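Cystathionine gamma-lyase (Saccharomyces cerevisiae, PDB 1N8P) is a pyridoxal-5'-phosphate-binding enzyme of the Cys/Met metabolism family, built on the aminotransferase-like fold of PLP-dependent enzymes. Local coordinates at residues G73-S78 with V211-L216; F310-G315 with D366-S371; G336-L341 with V372-T377; I144-N149 with L175-T180. All coordinates share one frame; numbering follows the deposited sequence.

Contact 1 of 4, residues G73-S78 with V211-L216; sequences GLAFSS and VVLGVL. With PLP (pyridoxal-5'-phosphate), chain E.
L74 and F76 face L216 and G214 as hydrogen-bonded pairs of an antiparallel ladder, at one margin of the seven-stranded mixed sheet typical of fold type I PLP enzymes. The strand axes run at 159° to each other. F76 N reaches G214 O at 2.7 Å, and G214 N returns a nearly straight bond (173° at the hydrogen) to F76 O. A75 and V215 form the non-hydrogen-bonded pair between these rungs, with CB of A75 against CG1 of V215 on the other side of the sheet.

The L74 side chain can be followed outward. Its CB meets L216 CD2 at 3.5 Å; CG and CD1 both stay 3.8 Å from that same methyl, and the two side chains lie side by side, pointing the same way. L216 turns its other methyl, CD1, to F76 CE1 at 3.7 Å. Helices 79-88 and 221-234 pack on this L74, F76 and L216 face.

Past the strands, S78 is the N-cap of helix 79-88: its OG bonds A81 N and also G235 O of the second subunit. At this end S78 and V212 share one side of the PLP phosphate, with S78 CB 3.3 Å from PLP O3P and V212 CG1 3.7 Å from PLP O1P.

Contact 2 of 4, residues F310-G315 with D366-S371; sequences FRIKGG and DLVRIS
F310 and V368 exchange two backbone hydrogen bonds, F310 N to V368 O at 2.8 Å and V368 N to F310 O at 2.6 Å. They form a hydrogen-bonded antiparallel pair, followed by R311 with L367 as the non-hydrogen-bonded one. The short strand axes make an angle of 135°, far from strictly antiparallel.

On the face of F310 and V368 the two side chains run alongside each other. F310 CG stands between the backbone N and the carbonyl carbon (chi1 79°), and the ring's CE2 comes to 3.6 Å from V368 CG1. From the other face, R311 reaches past the strand end to D366 in a salt bridge. R311, bent at chi3, puts NH1 2.6 Å from D366 OD1, while NH2 adds a weak bond to the same oxygen. OD1 lies at the guanidinium edge and in its plane, whereas OD2 sits over a guanidinium face. The two planes are accordingly perpendicular (90°), and NH1 approaches OD1 from above the carboxylate.

Strand 307-312 lies between strands 278-282 and 367-371 in the five-stranded sheet. Helix 316-325 packs against I312 and V368, and its F322 meets the F310 ring edge-to-face.

Contact 3 of 4, residues G336-L341 with V372-T377; sequences GGIESL and VGIEDT
S340 and E375 form the polar centre of this loop-to-loop joint in the C-terminal part of the aminotransferase-like fold, where the approach to strand 341-343 meets the loop leading into helix 377-392. The carboxylate of E375 grips S340 with both oxygens. S340 N donates to E375 OE1 at 2.7 Å, using the syn lone pair, and the bond is nearly straight (166°). S340 OG donates to E375 OE2 at 2.8 Å, also on the syn side but 33° out of the carboxylate plane. The same hydroxyl accepts from G373 N at 3.1 Å, so it relays a bond from the backbone of 372-377 to the carboxylate of E375. E339, just before the serine, brings its CA to 3.5 Å from E375 OE1.

Torsions explain the reach: S340 OG lies beside its own backbone N (chi1 -60°), which lets N-H and hydroxyl face one carboxylate, and the E375 chain bends at chi2 to return toward S340.

One step outward, I374 N bonds I338 O at 3.1 Å, and G373, having no side chain, brings its CA within 3.6 Å of that oxygen. The two isoleucines add apolar contact, I338 CG1 to I374 CD1 at 3.8 Å, and K251 of the third subunit packs on both.

Farther out, helix 377-392 touches S340 and E375 through L380. D376 is the N-cap of that helix, its OD1 accepting weak bonds from D378 N and D379 N.

Contact 4 of 4, residues I144-N149 with L175-T180; sequences IETPTN and LVVDNT. With PLP (pyridoxal-5'-phosphate), chain E.
The PLP pocket takes D178 from the end of strand 174-178, a central parallel strand of the PLP-binding sheet joined to its neighbour 139-144 by a beta-alpha-beta crossover through helix 157-167, and T180 from the loop just after that strand. I144 pairs with V177 in parallel register: I144 N donates to V176 O at 2.8 Å, and D178 N to I144 O at 2.7 Å. I144 CD1 meets L175 CD1 at 3.4 Å, on the side where V160 of the crossover helix touches both residues. T146 leaves the sheet with its CG2 3.6 Å from V177 CG1, and its hydroxyl donates a weak bond to D178 O.

Next to this pairing, the E145 and D178 side chains run side by side toward PLP; both have CG anti to the backbone N. OD1 of D178 is held by two donors. T180 N meets its anti lone pair at 3.2 Å, an Asx turn, while T180 OG1 comes at 3.0 Å on the syn side, 17° out of plane. This double grip probably holds the carboxylate beside the pyridine ring, with D178 OD1 3.5 Å from PLP C2A and D178 OD2 3.8 Å from PLP N1.

In the fold
From the N terminus, 73-78 opens contact 1, and before its partner 211-216 arrives the chain makes contact 4, 144-149 with 175-180, wholly within that span. Both serve one seven-stranded sheet and touch PLP. Contacts 2 and 3 come later and cross: 310-315, then 336-341, then 366-371 and 372-377. Contact 2 pairs two neighbouring strands of the five-stranded sheet, and contact 3 joins the loop before strand 341-343 to the one after 367-371. Two probable hydrogen bonds join them, S371 N to L341 O (2.7 Å) and S371 OG to G336 N (2.9 Å). Another, R369 NE to N149 OD1 (2.8 Å), ties contact 2 to contact 4, a strand to a loop leaving the seven-stranded sheet.

Contact 1 of 4, residues G73-S78 with V211-L216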
loop_
_atom_site.group_PDB
_atom_site.type_symbol
_atom_site.label_atom_id
_atom_site.label_comp_id
_atom_site.label_asym_id
_atom_site.label_seq_id
_atom_site.Cartn_x
_atom_site.Cartn_y
_atom_site.Cartn_z
ATOM N N GLY A 73 23.005 -3.660 -10.859
ATOM C CA GLY A 73 21.607 -3.438 -11.201
ATOM C C GLY A 73 21.172 -2.023 -10.835
ATOM O O GLY A 73 21.753 -1.387 -9.953
ATOM N N LEU A 74 20.154 -1.516 -11.521
ATOM C CA LEU A 74 19.635 -0.160 -11.270
ATOM C C LEU A 74 18.170 -0.063 -11.709
ATOM O O LEU A 74 17.846 -0.326 -12.857
ATOM C CB LEU A 74 20.451 0.899 -12.038
ATOM C CG LEU A 74 21.910 1.160 -11.665
ATOM C CD1 LEU A 74 22.446 2.176 -12.635
ATOM C CD2 LEU A 74 22.039 1.677 -10.233
ATOM N N ALA A 75 17.277 0.311 -10.806
ATOM C CA ALA A 75 15.886 0.403 -11.197
ATOM C C ALA A 75 15.569 1.837 -11.492
ATOM O O ALA A 75 16.279 2.727 -11.055
ATOM C CB ALA A 75 15.007 -0.105 -10.108
ATOM N N PHE A 76 14.520 2.045 -12.276
ATOM C CA PHE A 76 14.056 3.383 -12.648
ATOM C C PHE A 76 12.519 3.392 -12.761
ATOM O O PHE A 76 11.873 2.336 -12.707
ATOM C CB PHE A 76 14.673 3.827 -13.981
ATOM C CG PHE A 76 16.184 3.888 -13.973
ATOM C CD1 PHE A 76 16.943 2.776 -14.344
ATOM C CD2 PHE A 76 16.849 5.065 -13.607
ATOM C CE1 PHE A 76 18.343 2.835 -14.353
ATOM C CE2 PHE A 76 18.254 5.134 -13.618
ATOM C CZ PHE A 76 19.001 4.019 -13.989
ATOM N N SER A 77 11.938 4.581 -12.915
ATOM C CA SER A 77 10.488 4.739 -13.031
ATOM C C SER A 77 9.864 3.817 -14.070
ATOM O O SER A 77 8.851 3.196 -13.833
ATOM C CB SER A 77 10.170 6.162 -13.413
ATOM O OG SER A 77 10.885 7.081 -12.611
ATOM N N SER A 78 10.489 3.698 -15.221
ATOM C CA SER A 78 9.939 2.869 -16.290
ATOM C C SER A 78 11.031 2.280 -17.163
ATOM O O SER A 78 12.207 2.633 -17.019
ATOM C CB SER A 78 9.012 3.707 -17.211
ATOM O OG SER A 78 9.473 5.046 -17.410
ATOM N N VAL A 211 2.673 -2.654 -11.598
ATOM C CA VAL A 211 3.840 -1.811 -11.359
ATOM C C VAL A 211 4.503 -1.462 -12.670
ATOM O O VAL A 211 4.622 -2.324 -13.546
ATOM C CB VAL A 211 4.938 -2.527 -10.480
ATOM C CG1 VAL A 211 6.190 -1.710 -10.439
ATOM C CG2 VAL A 211 4.459 -2.699 -9.075
ATOM N N VAL A 212 4.909 -0.198 -12.803
ATOM C CA VAL A 212 5.642 0.271 -13.965
ATOM C C VAL A 212 7.006 0.609 -13.360
ATOM O O VAL A 212 7.179 1.590 -12.626
ATOM C CB VAL A 212 5.063 1.554 -14.564
ATOM C CG1 VAL A 212 6.034 2.129 -15.546
ATOM C CG2 VAL A 212 3.759 1.282 -15.247
ATOM N N LEU A 213 7.978 -0.233 -13.668
ATOM C CA LEU A 213 9.327 -0.073 -13.184
ATOM C C LEU A 213 10.253 -0.686 -14.232
ATOM O O LEU A 213 9.884 -1.660 -14.895
ATOM C CB LEU A 213 9.446 -0.798 -11.844
ATOM C CG LEU A 213 10.779 -0.886 -11.122
ATOM C CD1 LEU A 213 10.541 -0.936 -9.666
ATOM C CD2 LEU A 213 11.529 -2.119 -11.566
ATOM N N GLY A 214 11.431 -0.095 -14.407
ATOM C CA GLY A 214 12.410 -0.630 -15.340
ATOM C C GLY A 214 13.732 -0.880 -14.626
ATOM O O GLY A 214 14.060 -0.228 -13.628
ATOM N N VAL A 215 14.494 -1.850 -15.085
ATOM C CA VAL A 215 15.806 -2.090 -14.478
ATOM C C VAL A 215 16.844 -2.552 -15.488
ATOM O O VAL A 215 16.508 -3.197 -16.485
ATOM C CB VAL A 215 15.766 -3.141 -13.355
ATOM C CG1 VAL A 215 14.963 -2.607 -12.217
ATOM C CG2 VAL A 215 15.193 -4.461 -13.871
ATOM N N LEU A 216 18.102 -2.209 -15.226
ATOM C CA LEU A 216 19.189 -2.623 -16.095
ATOM C C LEU A 216 20.200 -3.316 -15.207
ATOM O O LEU A 216 20.138 -3.238 -13.960
ATOM C CB LEU A 216 19.792 -1.401 -16.821
ATOM C CG LEU A 216 20.967 -0.475 -16.423
ATOM C CD1 LEU A 216 20.588 1.008 -16.671
ATOM C CD2 LEU A 216 21.359 -0.661 -14.981
HETATM N N1 PLP E . 10.132 -2.089 -23.993
HETATM C C2 PLP E . 9.495 -3.283 -24.259
HETATM C C2A PLP E . 10.315 -4.286 -25.063
HETATM C C3 PLP E . 8.110 -3.429 -23.723
HETATM O O3 PLP E . 7.586 -4.647 -24.002
HETATM C C4 PLP E . 7.498 -2.369 -22.988
HETATM C C4A PLP E . 6.088 -2.504 -22.486
HETATM C C5 PLP E . 8.307 -1.134 -22.780
HETATM C C6 PLP E . 9.593 -1.036 -23.281
HETATM C C5A PLP E . 7.700 -0.013 -21.920
HETATM O O4P PLP E . 8.049 -0.095 -20.550
HETATM P P PLP E . 7.575 1.020 -19.562
HETATM O O1P PLP E . 7.912 0.477 -18.268
HETATM O O2P PLP E . 6.080 1.152 -19.763
HETATM O O3P PLP E . 8.302 2.196 -20.013
#

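Contact 2 of 4, residues F310-G315 with D366-S371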
loop_
_atom_site.group_PDB
_atom_site.type_symbol
_atom_site.label_atom_id
_atom_site.label_comp_id
_atom_site.label_asym_id
_atom_site.label_seq_id
_atom_site.Cartn_x
_atom_site.Cartn_y
_atom_site.Cartn_z
ATOM N N PHE A 310 0.907 -14.668 -34.926
ATOM C CA PHE A 310 0.490 -15.500 -36.039
ATOM C C PHE A 310 -0.499 -14.738 -36.866
ATOM O O PHE A 310 -1.016 -13.734 -36.400
ATOM C CB PHE A 310 -0.100 -16.827 -35.522
ATOM C CG PHE A 310 -1.505 -16.722 -35.022
ATOM C CD1 PHE A 310 -2.568 -17.118 -35.823
ATOM C CD2 PHE A 310 -1.777 -16.190 -33.770
ATOM C CE1 PHE A 310 -3.864 -16.981 -35.386
ATOM C CE2 PHE A 310 -3.069 -16.055 -33.335
ATOM C CZ PHE A 310 -4.111 -16.448 -34.140
ATOM N N ARG A 311 -0.722 -15.192 -38.099
ATOM C CA ARG A 311 -1.655 -14.541 -39.018
ATOM C C ARG A 311 -2.680 -15.579 -39.405
ATOM O O ARG A 311 -2.313 -16.699 -39.738
ATOM C CB ARG A 311 -0.904 -14.003 -40.254
ATOM C CG ARG A 311 0.069 -14.999 -40.905
ATOM C CD ARG A 311 1.114 -14.349 -41.859
ATOM N NE ARG A 311 0.549 -13.874 -43.120
ATOM C CZ ARG A 311 -0.115 -12.739 -43.233
ATOM N NH1 ARG A 311 -0.273 -11.984 -42.165
ATOM N NH2 ARG A 311 -0.653 -12.385 -44.386
ATOM N N ILE A 312 -3.961 -15.232 -39.359
ATOM C CA ILE A 312 -4.993 -16.211 -39.696
ATOM C C ILE A 312 -5.375 -16.317 -41.179
ATOM O O ILE A 312 -5.193 -15.369 -41.942
ATOM C CB ILE A 312 -6.255 -15.978 -38.860
ATOM C CG1 ILE A 312 -6.326 -14.523 -38.438
ATOM C CG2 ILE A 312 -6.243 -16.862 -37.633
ATOM C CD1 ILE A 312 -7.513 -14.243 -37.579
ATOM N N LYS A 313 -5.908 -17.484 -41.566
ATOM C CA LYS A 313 -6.295 -17.772 -42.952
ATOM C C LYS A 313 -7.336 -16.818 -43.516
ATOM O O LYS A 313 -8.193 -17.233 -44.305
ATOM C CB LYS A 313 -6.796 -19.229 -43.082
ATOM N N GLY A 314 -7.250 -15.550 -43.115
ATOM C CA GLY A 314 -8.164 -14.529 -43.592
ATOM C C GLY A 314 -7.477 -13.178 -43.562
ATOM O O GLY A 314 -6.262 -13.079 -43.847
ATOM N N GLY A 315 -8.246 -12.145 -43.207
ATOM C CA GLY A 315 -7.713 -10.792 -43.135
ATOM C C GLY A 315 -8.288 -9.952 -42.005
ATOM O O GLY A 315 -9.263 -10.338 -41.369
ATOM N N ASP A 366 -2.909 -8.506 -40.909
ATOM C CA ASP A 366 -3.755 -9.634 -40.509
ATOM C C ASP A 366 -3.048 -10.521 -39.493
ATOM O O ASP A 366 -3.299 -11.713 -39.411
ATOM C CB ASP A 366 -4.219 -10.450 -41.742
ATOM C CG ASP A 366 -3.054 -11.015 -42.583
ATOM O OD1 ASP A 366 -2.070 -10.288 -42.810
ATOM O OD2 ASP A 366 -3.133 -12.178 -43.044
ATOM N N LEU A 367 -2.184 -9.902 -38.696
ATOM C CA LEU A 367 -1.404 -10.591 -37.668
ATOM C C LEU A 367 -1.915 -10.456 -36.227
ATOM O O LEU A 367 -2.086 -9.353 -35.720
ATOM C CB LEU A 367 0.013 -10.062 -37.688
ATOM C CG LEU A 367 0.951 -10.661 -36.659
ATOM C CD1 LEU A 367 1.651 -11.869 -37.283
ATOM C CD2 LEU A 367 1.946 -9.599 -36.223
ATOM N N VAL A 368 -2.137 -11.582 -35.564
ATOM C CA VAL A 368 -2.582 -11.567 -34.177
ATOM C C VAL A 368 -1.406 -11.940 -33.260
ATOM O O VAL A 368 -0.736 -12.966 -33.457
ATOM C CB VAL A 368 -3.737 -12.570 -33.935
ATOM C CG1 VAL A 368 -3.981 -12.735 -32.448
ATOM C CG2 VAL A 368 -4.995 -12.080 -34.610
ATOM N N ARG A 369 -1.147 -11.093 -32.273
ATOM C CA ARG A 369 -0.080 -11.336 -31.317
ATOM C C ARG A 369 -0.672 -11.652 -29.939
ATOM O O ARG A 369 -1.511 -10.902 -29.418
ATOM C CB ARG A 369 0.813 -10.121 -31.236
ATOM C CG ARG A 369 1.718 -10.056 -30.031
ATOM C CD ARG A 369 2.498 -8.795 -30.158
ATOM N NE ARG A 369 2.968 -8.179 -28.920
ATOM C CZ ARG A 369 2.210 -7.868 -27.878
ATOM N NH1 ARG A 369 0.910 -8.139 -27.879
ATOM N NH2 ARG A 369 2.747 -7.204 -26.864
ATOM N N ILE A 370 -0.245 -12.771 -29.361
ATOM C CA ILE A 370 -0.745 -13.200 -28.059
ATOM C C ILE A 370 0.309 -13.437 -26.977
ATOM O O ILE A 370 1.386 -13.982 -27.208
ATOM C CB ILE A 370 -1.637 -14.457 -28.184
ATOM C CG1 ILE A 370 -0.881 -15.582 -28.851
ATOM C CG2 ILE A 370 -2.830 -14.149 -29.055
ATOM C CD1 ILE A 370 -1.750 -16.772 -29.139
ATOM N N SER A 371 -0.050 -12.981 -25.784
ATOM C CA SER A 371 0.738 -13.055 -24.561
ATOM C C SER A 371 0.150 -14.186 -23.683
ATOM O O SER A 371 -0.829 -13.975 -22.954
ATOM C CB SER A 371 0.614 -11.700 -23.850
ATOM O OG SER A 371 1.482 -11.566 -22.754
#

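Contact 3 of 4, residues G336-L341 with V372-T377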
loop_
_atom_site.group_PDB
_atom_site.type_symbol
_atom_site.label_atom_id
_atom_site.label_comp_id
_atom_site.label_asym_id
_atom_site.label_seq_id
_atom_site.Cartn_x
_atom_site.Cartn_y
_atom_site.Cartn_z
ATOM N N GLY A 336 3.207 -10.102 -20.918
ATOM C CA GLY A 336 3.983 -10.655 -19.824
ATOM C C GLY A 336 3.199 -10.742 -18.533
ATOM O O GLY A 336 3.723 -11.105 -17.474
ATOM N N GLY A 337 1.923 -10.402 -18.620
ATOM C CA GLY A 337 1.088 -10.462 -17.448
ATOM C C GLY A 337 0.811 -11.903 -17.064
ATOM O O GLY A 337 0.981 -12.842 -17.845
ATOM N N ILE A 338 0.355 -12.050 -15.834
ATOM C CA ILE A 338 -0.002 -13.309 -15.216
ATOM C C ILE A 338 -1.241 -13.889 -15.926
ATOM O O ILE A 338 -1.470 -15.111 -15.969
ATOM C CB ILE A 338 -0.244 -12.995 -13.700
ATOM C CG1 ILE A 338 -0.242 -14.231 -12.866
ATOM C CG2 ILE A 338 -1.548 -12.212 -13.472
ATOM C CD1 ILE A 338 -0.336 -13.827 -11.427
ATOM N N GLU A 339 -2.043 -12.996 -16.493
ATOM C CA GLU A 339 -3.244 -13.391 -17.208
ATOM C C GLU A 339 -3.072 -13.176 -18.714
ATOM O O GLU A 339 -2.563 -12.153 -19.156
ATOM C CB GLU A 339 -4.437 -12.593 -16.683
ATOM C CG GLU A 339 -4.500 -11.134 -17.131
ATOM C CD GLU A 339 -3.562 -10.203 -16.385
ATOM O OE1 GLU A 339 -3.697 -10.130 -15.148
ATOM O OE2 GLU A 339 -2.719 -9.541 -17.043
ATOM N N SER A 340 -3.494 -14.160 -19.496
ATOM C CA SER A 340 -3.406 -14.106 -20.955
ATOM C C SER A 340 -3.921 -12.818 -21.604
ATOM O O SER A 340 -4.904 -12.229 -21.166
ATOM C CB SER A 340 -4.157 -15.290 -21.550
ATOM O OG SER A 340 -3.586 -16.500 -21.103
ATOM N N LEU A 341 -3.234 -12.387 -22.656
ATOM C CA LEU A 341 -3.625 -11.187 -23.386
ATOM C C LEU A 341 -3.400 -11.347 -24.883
ATOM O O LEU A 341 -2.617 -12.170 -25.317
ATOM C CB LEU A 341 -2.847 -9.975 -22.881
ATOM C CG LEU A 341 -3.046 -9.644 -21.397
ATOM C CD1 LEU A 341 -2.407 -8.294 -21.118
ATOM C CD2 LEU A 341 -4.523 -9.600 -21.031
ATOM N N VAL A 372 0.715 -15.384 -23.766
ATOM C CA VAL A 372 0.220 -16.481 -22.970
ATOM C C VAL A 372 0.492 -16.281 -21.469
ATOM O O VAL A 372 1.626 -15.983 -21.076
ATOM C CB VAL A 372 0.869 -17.772 -23.390
ATOM C CG1 VAL A 372 0.268 -18.927 -22.620
ATOM C CG2 VAL A 372 0.716 -17.953 -24.876
ATOM N N GLY A 373 -0.561 -16.445 -20.651
ATOM C CA GLY A 373 -0.474 -16.300 -19.201
ATOM C C GLY A 373 -0.207 -17.629 -18.512
ATOM O O GLY A 373 0.444 -18.504 -19.102
ATOM N N ILE A 374 -0.702 -17.806 -17.287
ATOM C CA ILE A 374 -0.462 -19.073 -16.576
ATOM C C ILE A 374 -1.706 -19.901 -16.221
ATOM O O ILE A 374 -1.639 -20.817 -15.385
ATOM C CB ILE A 374 0.421 -18.871 -15.284
ATOM C CG1 ILE A 374 -0.316 -18.018 -14.233
ATOM C CG2 ILE A 374 1.698 -18.147 -15.649
ATOM C CD1 ILE A 374 0.364 -17.976 -12.860
ATOM N N GLU A 375 -2.831 -19.597 -16.871
ATOM C CA GLU A 375 -4.063 -20.364 -16.666
ATOM C C GLU A 375 -3.765 -21.784 -17.173
ATOM O O GLU A 375 -2.690 -22.029 -17.689
ATOM C CB GLU A 375 -5.230 -19.762 -17.473
ATOM C CG GLU A 375 -5.494 -18.240 -17.297
ATOM C CD GLU A 375 -4.619 -17.395 -18.190
ATOM O OE1 GLU A 375 -4.960 -16.225 -18.441
ATOM O OE2 GLU A 375 -3.574 -17.892 -18.639
ATOM N N ASP A 376 -4.702 -22.714 -17.039
ATOM C CA ASP A 376 -4.480 -24.065 -17.520
ATOM C C ASP A 376 -4.115 -24.076 -19.034
ATOM O O ASP A 376 -4.609 -23.257 -19.804
ATOM C CB ASP A 376 -5.727 -24.905 -17.267
ATOM C CG ASP A 376 -5.533 -26.357 -17.659
ATOM O OD1 ASP A 376 -5.370 -26.642 -18.850
ATOM O OD2 ASP A 376 -5.531 -27.229 -16.777
ATOM N N THR A 377 -3.240 -24.987 -19.457
ATOM C CA THR A 377 -2.832 -25.054 -20.864
ATOM C C THR A 377 -3.940 -25.454 -21.829
ATOM O O THR A 377 -4.110 -24.828 -22.860
ATOM C CB THR A 377 -1.669 -26.037 -21.097
ATOM O OG1 THR A 377 -0.482 -25.549 -20.470
ATOM C CG2 THR A 377 -1.402 -26.176 -22.582
#

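Contact 4 of 4, residues I144-N149 with L175-T180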
loop_
_atom_site.group_PDB
_atom_site.type_symbol
_atom_site.label_atom_id
_atom_site.label_comp_id
_atom_site.label_asym_id
_atom_site.label_seq_id
_atom_site.Cartn_x
_atom_site.Cartn_y
_atom_site.Cartn_z
ATOM N N ILE A 144 19.746 -3.798 -29.241
ATOM C CA ILE A 144 19.173 -5.045 -29.719
ATOM C C ILE A 144 17.985 -5.482 -28.871
ATOM O O ILE A 144 18.087 -5.605 -27.661
ATOM C CB ILE A 144 20.201 -6.170 -29.684
ATOM C CG1 ILE A 144 21.312 -5.896 -30.691
ATOM C CG2 ILE A 144 19.532 -7.485 -29.972
ATOM C CD1 ILE A 144 22.407 -6.972 -30.668
ATOM N N GLU A 145 16.865 -5.724 -29.534
ATOM C CA GLU A 145 15.648 -6.154 -28.881
ATOM C C GLU A 145 15.557 -7.624 -29.276
ATOM O O GLU A 145 14.780 -7.985 -30.139
ATOM C CB GLU A 145 14.484 -5.354 -29.449
ATOM C CG GLU A 145 13.201 -5.412 -28.678
ATOM C CD GLU A 145 12.127 -4.585 -29.341
ATOM O OE1 GLU A 145 11.694 -4.975 -30.445
ATOM O OE2 GLU A 145 11.725 -3.543 -28.772
ATOM N N THR A 146 16.358 -8.466 -28.626
ATOM C CA THR A 146 16.418 -9.884 -28.967
ATOM C C THR A 146 15.145 -10.416 -29.577
ATOM O O THR A 146 15.107 -10.615 -30.792
ATOM C CB THR A 146 16.861 -10.770 -27.781
ATOM O OG1 THR A 146 16.335 -10.252 -26.548
ATOM C CG2 THR A 146 18.386 -10.854 -27.745
ATOM N N PRO A 147 14.098 -10.687 -28.785
ATOM C CA PRO A 147 13.009 -11.170 -29.644
ATOM C C PRO A 147 12.193 -9.932 -30.037
ATOM O O PRO A 147 11.624 -9.243 -29.196
ATOM C CB PRO A 147 12.257 -12.155 -28.751
ATOM C CG PRO A 147 13.269 -12.507 -27.703
ATOM C CD PRO A 147 13.936 -11.192 -27.428
ATOM N N THR A 148 12.185 -9.617 -31.318
ATOM C CA THR A 148 11.474 -8.454 -31.781
ATOM C C THR A 148 9.985 -8.567 -31.548
ATOM O O THR A 148 9.400 -9.635 -31.629
ATOM C CB THR A 148 11.692 -8.260 -33.259
ATOM O OG1 THR A 148 11.221 -9.421 -33.952
ATOM C CG2 THR A 148 13.152 -8.049 -33.553
ATOM N N ASN A 149 9.372 -7.433 -31.288
ATOM C CA ASN A 149 7.942 -7.367 -31.058
ATOM C C ASN A 149 7.286 -6.809 -32.330
ATOM O O ASN A 149 7.572 -5.681 -32.724
ATOM C CB ASN A 149 7.716 -6.462 -29.850
ATOM C CG ASN A 149 6.280 -6.175 -29.591
ATOM O OD1 ASN A 149 5.459 -7.079 -29.447
ATOM N ND2 ASN A 149 5.963 -4.903 -29.503
ATOM N N LEU A 175 26.942 -2.196 -26.410
ATOM C CA LEU A 175 25.796 -2.924 -26.939
ATOM C C LEU A 175 24.744 -3.156 -25.829
ATOM O O LEU A 175 25.034 -3.767 -24.791
ATOM C CB LEU A 175 26.265 -4.282 -27.495
ATOM C CG LEU A 175 25.234 -5.282 -28.001
ATOM C CD1 LEU A 175 24.595 -4.736 -29.245
ATOM C CD2 LEU A 175 25.888 -6.603 -28.289
ATOM N N VAL A 176 23.528 -2.667 -26.051
ATOM C CA VAL A 176 22.462 -2.873 -25.073
ATOM C C VAL A 176 21.441 -3.855 -25.641
ATOM O O VAL A 176 21.082 -3.756 -26.810
ATOM C CB VAL A 176 21.737 -1.565 -24.739
ATOM C CG1 VAL A 176 20.628 -1.846 -23.806
ATOM C CG2 VAL A 176 22.693 -0.560 -24.105
ATOM N N VAL A 177 20.999 -4.814 -24.824
ATOM C CA VAL A 177 19.992 -5.795 -25.251
ATOM C C VAL A 177 18.760 -5.768 -24.349
ATOM O O VAL A 177 18.878 -5.928 -23.126
ATOM C CB VAL A 177 20.547 -7.211 -25.268
ATOM C CG1 VAL A 177 19.446 -8.195 -25.573
ATOM C CG2 VAL A 177 21.602 -7.334 -26.331
ATOM N N ASP A 178 17.595 -5.533 -24.975
ATOM C CA ASP A 178 16.286 -5.470 -24.318
ATOM C C ASP A 178 15.877 -6.898 -24.140
ATOM O O ASP A 178 15.511 -7.544 -25.111
ATOM C CB ASP A 178 15.254 -4.795 -25.215
ATOM C CG ASP A 178 14.032 -4.330 -24.454
ATOM O OD1 ASP A 178 13.407 -5.136 -23.736
ATOM O OD2 ASP A 178 13.687 -3.141 -24.571
ATOM N N ASN A 179 15.906 -7.359 -22.893
ATOM C CA ASN A 179 15.611 -8.736 -22.510
ATOM C C ASN A 179 14.246 -8.892 -21.860
ATOM O O ASN A 179 14.005 -9.918 -21.220
ATOM C CB ASN A 179 16.724 -9.155 -21.533
ATOM C CG ASN A 179 16.724 -10.629 -21.180
ATOM O OD1 ASN A 179 16.539 -11.492 -22.019
ATOM N ND2 ASN A 179 16.994 -10.917 -19.917
ATOM N N THR A 180 13.367 -7.891 -22.015
ATOM C CA THR A 180 12.007 -7.898 -21.427
ATOM C C THR A 180 11.146 -9.162 -21.676
ATOM O O THR A 180 10.751 -9.852 -20.729
ATOM C CB THR A 180 11.186 -6.625 -21.893
ATOM O OG1 THR A 180 11.687 -5.439 -21.238
ATOM C CG2 THR A 180 9.682 -6.790 -21.586
HETATM N N1 PLP E . 10.132 -2.089 -23.993
HETATM C C2 PLP E . 9.495 -3.283 -24.259
HETATM C C2A PLP E . 10.315 -4.286 -25.063
HETATM C C3 PLP E . 8.110 -3.429 -23.723
HETATM O O3 PLP E . 7.586 -4.647 -24.002
HETATM C C4 PLP E . 7.498 -2.369 -22.988
HETATM C C4A PLP E . 6.088 -2.504 -22.486
HETATM C C5 PLP E . 8.307 -1.134 -22.780
HETATM C C6 PLP E . 9.593 -1.036 -23.281
HETATM C C5A PLP E . 7.700 -0.013 -21.920
HETATM O O4P PLP E . 8.049 -0.095 -20.550
HETATM P P PLP E . 7.575 1.020 -19.562
HETATM O O1P PLP E . 7.912 0.477 -18.268
HETATM O O2P PLP E . 6.080 1.152 -19.763
HETATM O O3P PLP E . 8.302 2.196 -20.013
#